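Local coordinates for protein pullulanase (Klebsiella oxytoca, PDB 2YOC) that hydrolyses alpha-1,6-glucosidic linkages in pullulan and related alpha-dextrins, and is a glycoside hydrolase linked to type 2 secretion, at residues B[708-713]-B[802-807]; B[779-784]-B[794-799]; B[109-114]-B[127-132]; B[41-46]-B[136-141]. One frame throughout, in Å; residues are numbered along the deposited sequence.

Contact 1: B[708-713]-B[802-807]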
# COMPACT_ATOMS: atom_id res chain seq x y z
N SER B 708 -2.83 21.27 16.31
CA SER B 708 -3.47 19.98 16.07
C SER B 708 -2.58 18.82 16.50
O SER B 708 -1.37 18.99 16.63
CB SER B 708 -3.91 19.83 14.62
OG SER B 708 -2.86 19.41 13.75
N GLN B 709 -3.20 17.62 16.68
CA GLN B 709 -2.55 16.35 17.04
C GLN B 709 -1.30 16.19 16.19
O GLN B 709 -0.21 15.96 16.73
CB GLN B 709 -3.49 15.16 16.78
CG GLN B 709 -4.83 15.21 17.47
CD GLN B 709 -5.80 14.20 16.89
OE1 GLN B 709 -6.35 14.41 15.80
NE2 GLN B 709 -6.06 13.10 17.62
N ILE B 710 -1.43 16.37 14.86
CA ILE B 710 -0.33 16.23 13.92
C ILE B 710 0.75 17.27 14.14
O ILE B 710 1.93 16.90 14.21
CB ILE B 710 -0.84 16.26 12.46
CG1 ILE B 710 -1.98 15.23 12.23
CG2 ILE B 710 0.33 16.11 11.45
CD1 ILE B 710 -1.54 13.78 11.86
N ASN B 711 0.35 18.56 14.19
CA ASN B 711 1.26 19.68 14.32
C ASN B 711 2.03 19.74 15.63
O ASN B 711 3.13 20.31 15.67
CB ASN B 711 0.54 20.99 14.03
CG ASN B 711 0.04 21.14 12.60
OD1 ASN B 711 0.59 20.61 11.65
ND2 ASN B 711 -1.00 21.92 12.41
N LEU B 712 1.48 19.14 16.71
CA LEU B 712 2.09 19.14 18.03
C LEU B 712 3.12 18.01 18.34
O LEU B 712 3.67 17.99 19.44
CB LEU B 712 1.05 19.30 19.13
CG LEU B 712 0.26 20.63 19.12
CD1 LEU B 712 -1.00 20.48 19.93
CD2 LEU B 712 1.12 21.81 19.63
N LYS B 713 3.42 17.13 17.34
CA LYS B 713 4.42 16.07 17.51
C LYS B 713 5.72 16.65 18.06
O LYS B 713 6.28 17.58 17.48
CB LYS B 713 4.67 15.33 16.19
CG LYS B 713 5.61 14.12 16.31
CD LYS B 713 6.13 13.59 14.98
CE LYS B 713 7.05 12.40 15.21
NZ LYS B 713 7.43 11.70 13.95
N GLY B 802 -8.17 8.31 6.72
CA GLY B 802 -7.41 9.19 5.83
C GLY B 802 -6.22 9.85 6.49
O GLY B 802 -5.30 10.32 5.81
N ALA B 803 -6.23 9.86 7.82
CA ALA B 803 -5.17 10.44 8.62
C ALA B 803 -4.13 9.40 9.06
O ALA B 803 -4.47 8.21 9.20
CB ALA B 803 -5.77 11.11 9.85
N PRO B 804 -2.86 9.84 9.33
CA PRO B 804 -1.87 8.93 9.92
C PRO B 804 -2.37 8.58 11.32
O PRO B 804 -2.73 9.48 12.09
CB PRO B 804 -0.61 9.80 10.00
CG PRO B 804 -0.86 10.92 9.10
CD PRO B 804 -2.30 11.19 9.22
N GLY B 805 -2.49 7.29 11.61
CA GLY B 805 -2.98 6.78 12.89
C GLY B 805 -2.13 7.29 14.01
O GLY B 805 -2.60 8.08 14.83
N GLY B 806 -0.86 6.89 14.00
CA GLY B 806 0.12 7.34 14.97
C GLY B 806 0.60 8.72 14.59
O GLY B 806 0.74 8.99 13.39
N TYR B 807 0.82 9.59 15.58
CA TYR B 807 1.24 10.98 15.32
C TYR B 807 2.22 11.56 16.32
O TYR B 807 2.84 12.59 16.01
CB TYR B 807 0.03 11.95 15.20
CG TYR B 807 -0.86 12.01 16.42
CD1 TYR B 807 -0.57 12.86 17.48
CD2 TYR B 807 -2.02 11.25 16.49
CE1 TYR B 807 -1.39 12.92 18.60
CE2 TYR B 807 -2.87 11.33 17.60
CZ TYR B 807 -2.56 12.17 18.64
OH TYR B 807 -3.40 12.25 19.72

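Contact 2: B[779-784]-B[794-799]. With SO4 (sulfate ion), chain R.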
# COMPACT_ATOMS: atom_id res chain seq x y z
N ASN B 779 0.21 5.70 20.84
CA ASN B 779 -0.05 6.28 19.51
C ASN B 779 1.12 7.07 18.87
O ASN B 779 0.98 8.24 18.51
CB ASN B 779 -1.37 7.08 19.52
CG ASN B 779 -2.01 7.09 18.17
OD1 ASN B 779 -2.55 6.09 17.69
ND2 ASN B 779 -1.88 8.19 17.49
N LEU B 780 2.26 6.42 18.74
CA LEU B 780 3.47 7.04 18.21
C LEU B 780 3.60 6.96 16.69
O LEU B 780 3.27 5.95 16.10
CB LEU B 780 4.71 6.45 18.90
CG LEU B 780 4.73 6.53 20.43
CD1 LEU B 780 5.92 5.78 21.01
CD2 LEU B 780 4.74 7.96 20.92
N ALA B 781 4.11 8.00 16.07
CA ALA B 781 4.29 8.07 14.63
C ALA B 781 5.40 7.15 14.14
O ALA B 781 5.37 6.76 12.98
CB ALA B 781 4.61 9.50 14.24
N ASP B 782 6.38 6.86 14.97
CA ASP B 782 7.53 6.07 14.54
C ASP B 782 7.59 4.61 15.01
O ASP B 782 8.48 3.85 14.59
CB ASP B 782 8.86 6.83 14.79
CG ASP B 782 8.93 8.15 14.07
OD1 ASP B 782 8.59 8.19 12.86
OD2 ASP B 782 9.24 9.16 14.74
N PHE B 783 6.62 4.22 15.85
CA PHE B 783 6.50 2.88 16.39
C PHE B 783 6.17 1.88 15.27
O PHE B 783 5.16 2.04 14.58
CB PHE B 783 5.43 2.84 17.49
CG PHE B 783 5.37 1.51 18.20
CD1 PHE B 783 6.21 1.23 19.27
CD2 PHE B 783 4.49 0.52 17.77
CE1 PHE B 783 6.16 -0.01 19.91
CE2 PHE B 783 4.43 -0.71 18.41
CZ PHE B 783 5.25 -0.96 19.49
N VAL B 784 7.04 0.88 15.09
CA VAL B 784 6.91 -0.14 14.05
C VAL B 784 6.12 -1.34 14.57
O VAL B 784 6.43 -1.88 15.65
CB VAL B 784 8.28 -0.57 13.44
CG1 VAL B 784 8.09 -1.43 12.20
CG2 VAL B 784 9.15 0.64 13.10
N LYS B 794 5.10 1.65 10.27
CA LYS B 794 5.29 2.70 11.27
C LYS B 794 3.89 3.10 11.71
O LYS B 794 2.94 2.93 10.95
CB LYS B 794 5.94 3.96 10.65
CG LYS B 794 7.44 3.94 10.55
CD LYS B 794 7.88 5.26 9.93
CE LYS B 794 9.27 5.23 9.36
NZ LYS B 794 9.52 6.40 8.47
N GLY B 795 3.78 3.67 12.90
CA GLY B 795 2.49 4.11 13.40
C GLY B 795 1.79 5.11 12.50
O GLY B 795 0.57 5.03 12.31
N SER B 796 2.58 6.04 11.91
CA SER B 796 2.10 7.07 11.00
C SER B 796 1.60 6.46 9.69
O SER B 796 0.78 7.08 9.02
CB SER B 796 3.20 8.09 10.72
OG SER B 796 4.45 7.51 10.37
N GLU B 797 2.07 5.24 9.34
CA GLU B 797 1.69 4.52 8.13
C GLU B 797 0.36 3.79 8.30
O GLU B 797 -0.15 3.29 7.31
CB GLU B 797 2.80 3.52 7.73
CG GLU B 797 3.89 4.07 6.83
CD GLU B 797 5.21 3.33 6.89
OE1 GLU B 797 5.22 2.12 7.23
OE2 GLU B 797 6.25 3.96 6.59
N ILE B 798 -0.16 3.63 9.56
CA ILE B 798 -1.45 2.94 9.83
C ILE B 798 -2.50 3.98 9.67
O ILE B 798 -2.45 4.98 10.37
CB ILE B 798 -1.52 2.31 11.25
CG1 ILE B 798 -0.51 1.19 11.43
CG2 ILE B 798 -2.95 1.88 11.64
CD1 ILE B 798 -0.72 -0.08 10.59
N ASP B 799 -3.43 3.79 8.76
CA ASP B 799 -4.49 4.77 8.48
C ASP B 799 -5.54 4.90 9.61
O ASP B 799 -5.84 3.93 10.30
CB ASP B 799 -5.16 4.43 7.14
CG ASP B 799 -6.41 5.20 6.82
OD1 ASP B 799 -7.50 4.78 7.29
OD2 ASP B 799 -6.31 6.24 6.13
S SO4 R . -2.92 0.00 6.96
O1 SO4 R . -4.08 0.91 7.20
O2 SO4 R . -1.68 0.76 7.03
O3 SO4 R . -3.00 -0.57 5.62
O4 SO4 R . -2.91 -1.09 7.99

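Contact 3: B[109-114]-B[127-132]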
# COMPACT_ATOMS: atom_id res chain seq x y z
N GLY B 109 -50.55 39.62 10.93
CA GLY B 109 -49.59 38.53 10.79
C GLY B 109 -48.41 38.82 9.89
O GLY B 109 -47.83 39.91 9.95
N CYS B 110 -48.02 37.81 9.07
CA CYS B 110 -46.87 37.88 8.16
C CYS B 110 -47.00 36.96 6.94
O CYS B 110 -47.91 36.12 6.90
CB CYS B 110 -45.56 37.63 8.92
SG CYS B 110 -45.47 36.00 9.72
N ILE B 111 -46.08 37.09 5.97
CA ILE B 111 -46.03 36.30 4.73
C ILE B 111 -44.61 35.78 4.43
O ILE B 111 -43.63 36.45 4.77
CB ILE B 111 -46.61 37.11 3.54
CG1 ILE B 111 -45.93 38.50 3.42
CG2 ILE B 111 -48.13 37.23 3.65
CD1 ILE B 111 -46.04 39.24 2.06
N ASN B 112 -44.50 34.59 3.77
CA ASN B 112 -43.21 33.99 3.37
C ASN B 112 -42.92 34.27 1.89
O ASN B 112 -43.60 33.73 1.01
CB ASN B 112 -43.18 32.47 3.62
CG ASN B 112 -43.41 32.02 5.03
OD1 ASN B 112 -42.55 32.15 5.90
ND2 ASN B 112 -44.56 31.40 5.25
N VAL B 113 -41.91 35.11 1.62
CA VAL B 113 -41.51 35.48 0.26
C VAL B 113 -40.09 34.98 -0.05
O VAL B 113 -39.15 35.23 0.71
CB VAL B 113 -41.62 37.00 -0.02
CG1 VAL B 113 -41.64 37.29 -1.52
CG2 VAL B 113 -42.84 37.61 0.67
N ILE B 114 -39.94 34.30 -1.19
CA ILE B 114 -38.64 33.88 -1.71
C ILE B 114 -38.57 34.54 -3.06
O ILE B 114 -39.34 34.20 -3.97
CB ILE B 114 -38.39 32.34 -1.75
CG1 ILE B 114 -38.36 31.74 -0.33
CG2 ILE B 114 -37.08 32.05 -2.49
CD1 ILE B 114 -38.67 30.27 -0.24
N LEU B 127 -37.41 35.41 3.29
CA LEU B 127 -37.98 36.63 3.85
C LEU B 127 -39.27 36.33 4.61
O LEU B 127 -40.02 35.42 4.24
CB LEU B 127 -38.26 37.67 2.76
CG LEU B 127 -37.09 38.10 1.88
CD1 LEU B 127 -37.60 38.74 0.59
CD2 LEU B 127 -36.14 39.03 2.61
N ARG B 128 -39.50 37.09 5.69
CA ARG B 128 -40.71 37.01 6.50
C ARG B 128 -41.15 38.44 6.72
O ARG B 128 -40.51 39.17 7.48
CB ARG B 128 -40.46 36.23 7.80
CG ARG B 128 -40.59 34.71 7.64
CD ARG B 128 -40.47 33.99 8.97
NE ARG B 128 -40.75 32.55 8.86
CZ ARG B 128 -40.53 31.66 9.83
NH1 ARG B 128 -40.02 32.04 11.00
NH2 ARG B 128 -40.82 30.37 9.63
N VAL B 129 -42.18 38.88 5.96
CA VAL B 129 -42.70 40.25 6.00
C VAL B 129 -43.74 40.42 7.12
O VAL B 129 -44.91 40.10 6.93
CB VAL B 129 -43.21 40.73 4.61
CG1 VAL B 129 -43.70 42.18 4.66
CG2 VAL B 129 -42.15 40.56 3.53
N ALA B 130 -43.30 40.96 8.28
CA ALA B 130 -44.18 41.20 9.42
C ALA B 130 -44.90 42.53 9.24
O ALA B 130 -44.28 43.59 9.31
CB ALA B 130 -43.37 41.21 10.71
N PHE B 131 -46.23 42.47 9.00
CA PHE B 131 -47.11 43.63 8.79
C PHE B 131 -47.25 44.56 10.01
O PHE B 131 -47.77 45.67 9.89
CB PHE B 131 -48.48 43.21 8.24
CG PHE B 131 -48.45 42.30 7.02
CD1 PHE B 131 -47.90 42.73 5.82
CD2 PHE B 131 -49.00 41.03 7.08
CE1 PHE B 131 -47.90 41.91 4.69
CE2 PHE B 131 -48.98 40.19 5.96
CZ PHE B 131 -48.44 40.65 4.77
N GLY B 132 -46.76 44.08 11.16
CA GLY B 132 -46.70 44.81 12.42
C GLY B 132 -45.38 45.54 12.58
O GLY B 132 -45.14 46.17 13.61

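Contact 4: B[41-46]-B[136-141]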
# COMPACT_ATOMS: atom_id res chain seq x y z
N GLN B 41 -54.13 43.13 0.58
CA GLN B 41 -53.10 42.93 -0.46
C GLN B 41 -51.79 43.68 -0.13
O GLN B 41 -51.84 44.85 0.24
CB GLN B 41 -53.59 43.25 -1.89
CG GLN B 41 -54.23 44.62 -2.07
CD GLN B 41 -53.71 45.29 -3.30
OE1 GLN B 41 -52.72 46.02 -3.27
NE2 GLN B 41 -54.39 45.09 -4.42
N ALA B 42 -50.64 42.99 -0.23
CA ALA B 42 -49.31 43.55 0.04
C ALA B 42 -48.55 43.81 -1.26
O ALA B 42 -48.87 43.22 -2.30
CB ALA B 42 -48.51 42.61 0.93
N VAL B 43 -47.55 44.70 -1.21
CA VAL B 43 -46.72 45.01 -2.37
C VAL B 43 -45.21 44.95 -2.07
O VAL B 43 -44.75 45.61 -1.13
CB VAL B 43 -47.20 46.22 -3.21
CG1 VAL B 43 -46.86 47.55 -2.57
CG2 VAL B 43 -46.68 46.16 -4.64
N ILE B 44 -44.46 44.11 -2.81
CA ILE B 44 -43.01 43.93 -2.66
C ILE B 44 -42.32 44.49 -3.92
O ILE B 44 -42.63 44.07 -5.03
CB ILE B 44 -42.58 42.46 -2.37
CG1 ILE B 44 -43.45 41.74 -1.29
CG2 ILE B 44 -41.07 42.33 -2.08
CD1 ILE B 44 -43.53 42.33 0.15
N HIS B 45 -41.38 45.43 -3.72
CA HIS B 45 -40.61 46.04 -4.81
C HIS B 45 -39.24 45.42 -4.90
O HIS B 45 -38.53 45.31 -3.90
CB HIS B 45 -40.38 47.54 -4.56
CG HIS B 45 -41.61 48.37 -4.40
ND1 HIS B 45 -42.11 48.66 -3.15
CD2 HIS B 45 -42.33 49.03 -5.33
CE1 HIS B 45 -43.15 49.46 -3.36
NE2 HIS B 45 -43.31 49.71 -4.66
N LEU B 46 -38.83 45.06 -6.12
CA LEU B 46 -37.47 44.60 -6.30
C LEU B 46 -36.73 45.82 -6.81
O LEU B 46 -37.12 46.41 -7.82
CB LEU B 46 -37.34 43.42 -7.29
CG LEU B 46 -35.90 42.88 -7.44
CD1 LEU B 46 -35.68 41.72 -6.54
CD2 LEU B 46 -35.59 42.49 -8.86
N ASP B 136 -47.56 50.14 6.35
CA ASP B 136 -48.00 50.46 4.98
C ASP B 136 -48.21 49.26 4.03
O ASP B 136 -48.92 49.39 3.02
CB ASP B 136 -47.07 51.51 4.34
CG ASP B 136 -45.58 51.35 4.60
OD1 ASP B 136 -45.05 50.25 4.34
OD2 ASP B 136 -44.95 52.32 5.05
N ARG B 137 -47.56 48.11 4.34
CA ARG B 137 -47.57 46.87 3.56
C ARG B 137 -46.85 47.01 2.21
O ARG B 137 -46.70 46.03 1.47
CB ARG B 137 -48.95 46.20 3.49
CG ARG B 137 -49.25 45.42 4.77
CD ARG B 137 -50.60 45.71 5.39
NE ARG B 137 -51.68 45.64 4.42
CZ ARG B 137 -52.28 44.51 4.04
NH1 ARG B 137 -51.92 43.35 4.57
NH2 ARG B 137 -53.24 44.53 3.14
N THR B 138 -46.36 48.24 1.92
CA THR B 138 -45.52 48.60 0.78
C THR B 138 -44.07 48.47 1.28
O THR B 138 -43.62 49.24 2.14
CB THR B 138 -45.92 49.94 0.07
OG1 THR B 138 -44.76 50.61 -0.40
CG2 THR B 138 -46.75 50.87 0.93
N VAL B 139 -43.40 47.43 0.80
CA VAL B 139 -42.06 47.02 1.20
C VAL B 139 -41.14 46.92 -0.03
O VAL B 139 -41.63 46.75 -1.14
CB VAL B 139 -42.24 45.68 1.97
CG1 VAL B 139 -41.18 44.63 1.63
CG2 VAL B 139 -42.33 45.92 3.47
N SER B 140 -39.81 47.04 0.18
CA SER B 140 -38.81 46.97 -0.89
C SER B 140 -37.62 46.09 -0.50
O SER B 140 -37.19 46.10 0.65
CB SER B 140 -38.33 48.37 -1.26
OG SER B 140 -39.42 49.27 -1.45
N VAL B 141 -37.09 45.31 -1.48
CA VAL B 141 -35.94 44.42 -1.27
C VAL B 141 -34.92 44.52 -2.43
O VAL B 141 -35.31 44.84 -3.56
CB VAL B 141 -36.32 42.94 -0.93
CG1 VAL B 141 -36.98 42.82 0.43
CG2 VAL B 141 -37.19 42.30 -2.01

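Contact 1: B[708-713]-B[802-807]
Gln709 lies over one face of the Tyr807 ring, its side chain crossing obliquely toward the phenol oxygen. CB makes a CH-pi contact: it stands 3.6 Å from the centroid of the Tyr807 ring and 15° off the ring normal, displaced toward the rim where CE1 and CZ lie. A chi1 of -57° sets CG beside the backbone N, 4.0 Å from Tyr807 CZ, and the chain is extended beyond it. CD passes CE2 and OH at slightly longer range, and Gln709 NE2 ends 3.5 Å from Tyr807 OH, a distance at which the hydrogen bond is weak. Amide and ring planes are 58° apart, which rules out a flat stack. Both tips have stronger partners: NE2 bonds to Asp722 OD1, and the phenol oxygen to Thr719 OG1.

Beside this pair, Ile710 directs its CB away, yet its CD1 returns to 3.8 Å from Pro804 CD and 4.1 Å from Tyr807 CB. The methylenes of Lys713 pass Tyr807 O, with CG 3.2 Å from it, while NZ forms a salt bridge with Asp782.

Segment 708-713 belongs to the loop between strands 690-693 and 718-720 of the eight-stranded beta/alpha barrel; Gln709 and Leu712 touch Thr719. Gln709, Ala803 and Tyr807 all rest on Arg723 of helix 722-729, whose guanidinium bonds to Pro804 O and Gly805 O, tying the loop after strand 803-804 to that helix.

Contact 2: B[779-784]-B[794-799]
Ser796 grips the carbonyl oxygen of Ala781 with two donors, and these hydrogen bonds carry the contact. The backbone N of Ser796 reaches Ala781 O at 3.1 Å with an N-H...O angle of 155°, from above the carbonyl plane. OG reaches the same oxygen at 2.9 Å and lies closer to that plane, tilted 17° from it. The hydroxyl can reach because OG sits between the backbone N and the carbonyl carbon (chi1 49°), which folds it back beside its own N-H.

Weaker C-H...O contacts extend the interface. Gly795 CA lies 3.4 Å from Leu780 O, and the lack of a side chain lets that oxygen come up to the backbone. Lys794 CA approaches Phe783 O at a similar distance, though less directly.

Van der Waals contact is slight: Ala781 CB meets Ser796 CB at 4.0 Å, and Lys794 CB rests 3.7 Å from Ala781 O. Electrostatics are looser still, since Lys794 NZ stays 4.8 Å from Asp782 OD1. Lys794 NZ bonds instead to His1074 ND1, evidently in the C-terminal histidine tag, and Asp782 is already paired with Lys713.

Within 794-799, the Glu797 carboxylate accepts Lys794 N at 3.1 Å, and Glu797 N bonds to Lys794 O, at the start of the 3-10 segment 795-797. Asp799 N makes a weak hydrogen bond of 3.3 Å to sulfate O1, the ion probably coming from the crystallisation liquor. Ala781 O thus supplies an acceptor to the first turn of that segment, closing the neck of an excursion in the long connection between barrel strands 718-720 and 814-816.

Contact 3: B[109-114]-B[127-132]
Ile111 fits into the angle between Val129 and Phe131 in this antiparallel beta hairpin. Its CG1, set between the backbone N and the carbonyl carbon (chi1 52°), fills the corner, 3.6 Å from Phe131 CZ and 3.7 Å from Val129 CB. Ile111 CG2 also meets CZ, the side chains of Ile111 and Phe131 crossing at about a right angle. The other side of the angle is smoother, for Ile111 and Val129 lie side by side and point the same way. One step along, Val113 CG2 touches Val129 CG2 at 4.2 Å. Phe131 curls back over the hairpin so that one ring face covers Val129 O, which stands 3.9 Å above the ring plane, over its centre.

The opposite face, carrying Cys110, Asn112, Arg128 and Ala130, is more polar. Arg128 runs alongside Asn112, its chain extended from CG to NE, and NE makes a weak hydrogen bond of 3.5 Å to Asn112 OD1 at the guanidinium edge. Asn112 ND2 is held by Trp68 O and Asn70 OD1.

Backbone bonds fix the register, among them Val113 N to Leu127 O at 3.2 Å and Val129 N to Ile111 O at 3.1 Å. The chemistry implies a two-sided hairpin: Val129 meets Ile44 and Phe131 meets Ala42 of strand 41-46, while Val113 is flanked by Leu65 and Leu67 of the adjacent strand; the other side is tied down covalently by the Cys110-Cys73 disulfide and presents Arg128 to Asn84 of the second subunit.

Contact 4: B[41-46]-B[136-141]
Val43 and Val139 exchange backbone bonds with the neighbouring strand in a parallel pairing, part of a three-stranded mixed sheet consistent with the transthyretin-clan family to which 136-141 belongs. The strand directions differ by 25°. Val43 N donates to Arg137 O at 3.1 Å, and Val43 O receives Val139 N at 3.0 Å. His45 N then bonds to Val139 O, and His45 O accepts Val141 N at 2.8 Å. The alternate residues Ala42, Ile44 and Leu46 turn their backbone bonds the other way, to Ile102, Trp100 and Pro98, which makes 41-46 the central strand.

Val139 O is gripped twice. Besides His45 N it takes His45 ND1 at 2.8 Å, from 51° out of the carbonyl plane. A chi1 of -58° puts CG of this histidine beside the backbone N; Val139 O lies at the ring edge, somewhat tilted from the ring plane. NE2 has a weak bond to Glu33 O.

The Arg137 chain bends about CB-CG and again about CG-CD, and its NH2 lies near the backbone of Gln41, without a hydrogen bond to it. Its charge is met by a cation-pi contact with Phe131, a weak bond to Val38 O and a long, weak ion pair with Glu107.

Ile44 CG2 meets Val141 CG2 at 3.9 Å on the apolar face. There too Ile44 lies alongside Val139, pointing the same way, with Ile44 CD1 3.6 Å from Val139 CG1.

Contacts 3 and 4 share one small N-terminal domain: their centres are about 10 Å apart, and Phe131 packs on Ala42 while Val129 meets Ile44, so two different sheets close face to face. Contact 4 is the buried one, contact 3 only partly so, with a polar side at a subunit boundary. Contacts 1 and 2, both partly buried, form a second pair, also about 10 Å between centres, in loops of the catalytic barrel; they join through Gly805 N to Ile798 O and Asn779 ND2 to Gly805 O. The pairs differ in chemistry as in place: strand-to-strand backbone bonding, less regular in contact 3, against single carbonyl grips and ring packing. Contacts 2 and 4 lie about 64 Å apart between centres.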